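Local coordinates for protein acetyltransferase, GNAT family (Enterococcus faecalis, PDB 1U6M) that probably transfers an acyl group, most likely acetyl from acetyl-CoA as GNAT-family enzymes do, to an acceptor that is not identified, at residues Q57-Y62 with A69-G74. Sequence-based numbering, arbitrary orientation.
Sequences QRILVY and AGIAVG
I59 faces V73 in a non-hydrogen-bonded antiparallel pair and reaches diagonally to I71, touching each with a different branch. With chi1 -58°, CG1 sits anti to the carbonyl carbon and CG2 anti to the backbone N; I59 CG2 meets I71 CB at 3.7 Å, while CG1 runs alongside V73, 3.9 Å from V73 CG2. V61 crosses I71 obliquely, its CG2 4.2 Å from I71 CG2. These beta-branched residues suit extended backbone and pack against one another across the strands. On the other face L60 and A72 form a hydrogen-bonded pair: L60 N reaches A72 O at 2.9 Å, almost straight, and A72 N returns a bond to L60 O. The small A72 keeps its CB 4.2 Å from L60 CB. G70 puts no side chain beside Y62, whose ring, CG anti to the backbone N (chi1 -168°), leads away from the partner strand, with A69 CB near its plane at the edge. The Y62 hydroxyl is hydrogen-bonded to S2 N. Toward R58, in the 3-10 segment before the strand, the pairing weakens: G74 N to R58 O is a weak bond, and a water donates to R58 O. The extended R58 chain suits its guanidinium's several donor roles: a salt bridge with D79, a hydrogen bond to T51 O, and an in-plane water linking R58 NH1 to G74 O. Strands 59-64 and 67-76 thus form a beta hairpin, flanked by strands 3-6 and 112-120, within the central mixed sheet of the GNAT fold.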
loop_
_atom_site.group_PDB
_atom_site.type_symbol
_atom_site.label_atom_id
_atom_site.label_comp_id
_atom_site.label_asym_id
_atom_site.label_seq_id
_atom_site.Cartn_x
_atom_site.Cartn_y
_atom_site.Cartn_z
ATOM N N GLN A 57 1.868 -0.271 -11.438
ATOM C CA GLN A 57 0.533 -0.406 -11.963
ATOM C C GLN A 57 -0.566 -0.459 -10.902
ATOM O O GLN A 57 -1.749 -0.343 -11.219
ATOM C CB GLN A 57 0.496 -1.599 -12.877
ATOM C CG GLN A 57 1.211 -1.259 -14.146
ATOM C CD GLN A 57 1.397 -2.448 -15.063
ATOM O OE1 GLN A 57 2.444 -2.547 -15.738
ATOM N NE2 GLN A 57 0.382 -3.361 -15.123
ATOM N N ARG A 58 -0.167 -0.660 -9.652
ATOM C CA ARG A 58 -1.100 -0.774 -8.542
ATOM C C ARG A 58 -1.202 0.543 -7.795
ATOM O O ARG A 58 -1.964 0.651 -6.815
ATOM C CB ARG A 58 -0.598 -1.872 -7.575
ATOM C CG ARG A 58 -0.562 -3.236 -8.182
ATOM C CD ARG A 58 -0.706 -4.279 -7.073
ATOM N NE ARG A 58 -0.501 -5.676 -7.512
ATOM C CZ ARG A 58 -1.435 -6.436 -8.113
ATOM N NH1 ARG A 58 -2.631 -5.934 -8.405
ATOM N NH2 ARG A 58 -1.184 -7.713 -8.405
ATOM N N ILE A 59 -0.441 1.532 -8.246
ATOM C CA ILE A 59 -0.225 2.750 -7.491
ATOM C C ILE A 59 -0.761 4.076 -8.139
ATOM O O ILE A 59 -0.549 4.388 -9.346
ATOM C CB ILE A 59 1.284 2.927 -7.129
ATOM C CG1 ILE A 59 1.762 1.710 -6.312
ATOM C CG2 ILE A 59 1.490 4.196 -6.341
ATOM C CD1 ILE A 59 3.209 1.760 -5.843
ATOM N N LEU A 60 -1.386 4.872 -7.280
ATOM C CA LEU A 60 -1.761 6.238 -7.632
ATOM C C LEU A 60 -0.814 7.209 -6.958
ATOM O O LEU A 60 -0.532 7.070 -5.762
ATOM C CB LEU A 60 -3.210 6.520 -7.201
ATOM C CG LEU A 60 -4.096 7.525 -7.918
ATOM C CD1 LEU A 60 -4.255 7.249 -9.422
ATOM C CD2 LEU A 60 -5.381 7.434 -7.229
ATOM N N VAL A 61 -0.337 8.200 -7.712
ATOM C CA VAL A 61 0.665 9.149 -7.191
ATOM C C VAL A 61 0.000 10.496 -6.952
ATOM O O VAL A 61 -0.826 10.946 -7.762
ATOM C CB VAL A 61 1.893 9.260 -8.234
ATOM C CG1 VAL A 61 2.705 10.496 -8.043
ATOM C CG2 VAL A 61 2.808 8.054 -8.113
ATOM N N TYR A 62 0.330 11.154 -5.843
ATOM C CA TYR A 62 0.046 12.589 -5.710
ATOM C C TYR A 62 1.296 13.437 -5.929
ATOM O O TYR A 62 2.210 13.396 -5.130
ATOM C CB TYR A 62 -0.535 12.911 -4.352
ATOM C CG TYR A 62 -1.095 14.312 -4.278
ATOM C CD1 TYR A 62 -0.271 15.414 -3.996
ATOM C CD2 TYR A 62 -2.437 14.542 -4.523
ATOM C CE1 TYR A 62 -0.775 16.696 -3.917
ATOM C CE2 TYR A 62 -2.950 15.815 -4.481
ATOM C CZ TYR A 62 -2.119 16.869 -4.156
ATOM O OH TYR A 62 -2.684 18.106 -4.096
ATOM N N ALA A 69 4.690 13.071 -3.777
ATOM C CA ALA A 69 4.481 13.510 -2.407
ATOM C C ALA A 69 3.797 12.452 -1.533
ATOM O O ALA A 69 3.875 12.503 -0.290
ATOM C CB ALA A 69 3.728 14.815 -2.381
ATOM N N GLY A 70 3.104 11.513 -2.185
ATOM C CA GLY A 70 2.273 10.489 -1.516
ATOM C C GLY A 70 1.830 9.471 -2.585
ATOM O O GLY A 70 1.783 9.777 -3.793
ATOM N N ILE A 71 1.530 8.252 -2.131
ATOM C CA ILE A 71 1.050 7.192 -2.994
ATOM C C ILE A 71 -0.137 6.497 -2.306
ATOM O O ILE A 71 -0.206 6.436 -1.091
ATOM C CB ILE A 71 2.188 6.166 -3.309
ATOM C CG1 ILE A 71 2.670 5.399 -2.046
ATOM C CG2 ILE A 71 3.318 6.846 -4.123
ATOM C CD1 ILE A 71 3.833 4.411 -2.334
ATOM N N ALA A 72 -1.065 5.998 -3.101
ATOM C CA ALA A 72 -2.161 5.171 -2.637
ATOM C C ALA A 72 -1.945 3.884 -3.379
ATOM O O ALA A 72 -1.794 3.898 -4.623
ATOM C CB ALA A 72 -3.490 5.758 -3.049
ATOM N N VAL A 73 -1.937 2.783 -2.641
ATOM C CA VAL A 73 -1.623 1.427 -3.147
ATOM C C VAL A 73 -2.735 0.420 -2.768
ATOM O O VAL A 73 -3.164 0.390 -1.600
ATOM C CB VAL A 73 -0.321 0.842 -2.517
ATOM C CG1 VAL A 73 0.057 -0.505 -3.278
ATOM C CG2 VAL A 73 0.786 1.865 -2.585
ATOM N N GLY A 74 -3.196 -0.367 -3.746
ATOM C CA GLY A 74 -4.245 -1.329 -3.507
ATOM C C GLY A 74 -4.411 -2.292 -4.689
ATOM O O GLY A 74 -3.762 -2.115 -5.748
HETATM O O HOH W 1 -4.029 2.578 -6.720
HETATM O O HOH W 2 -3.905 -3.467 -8.667
#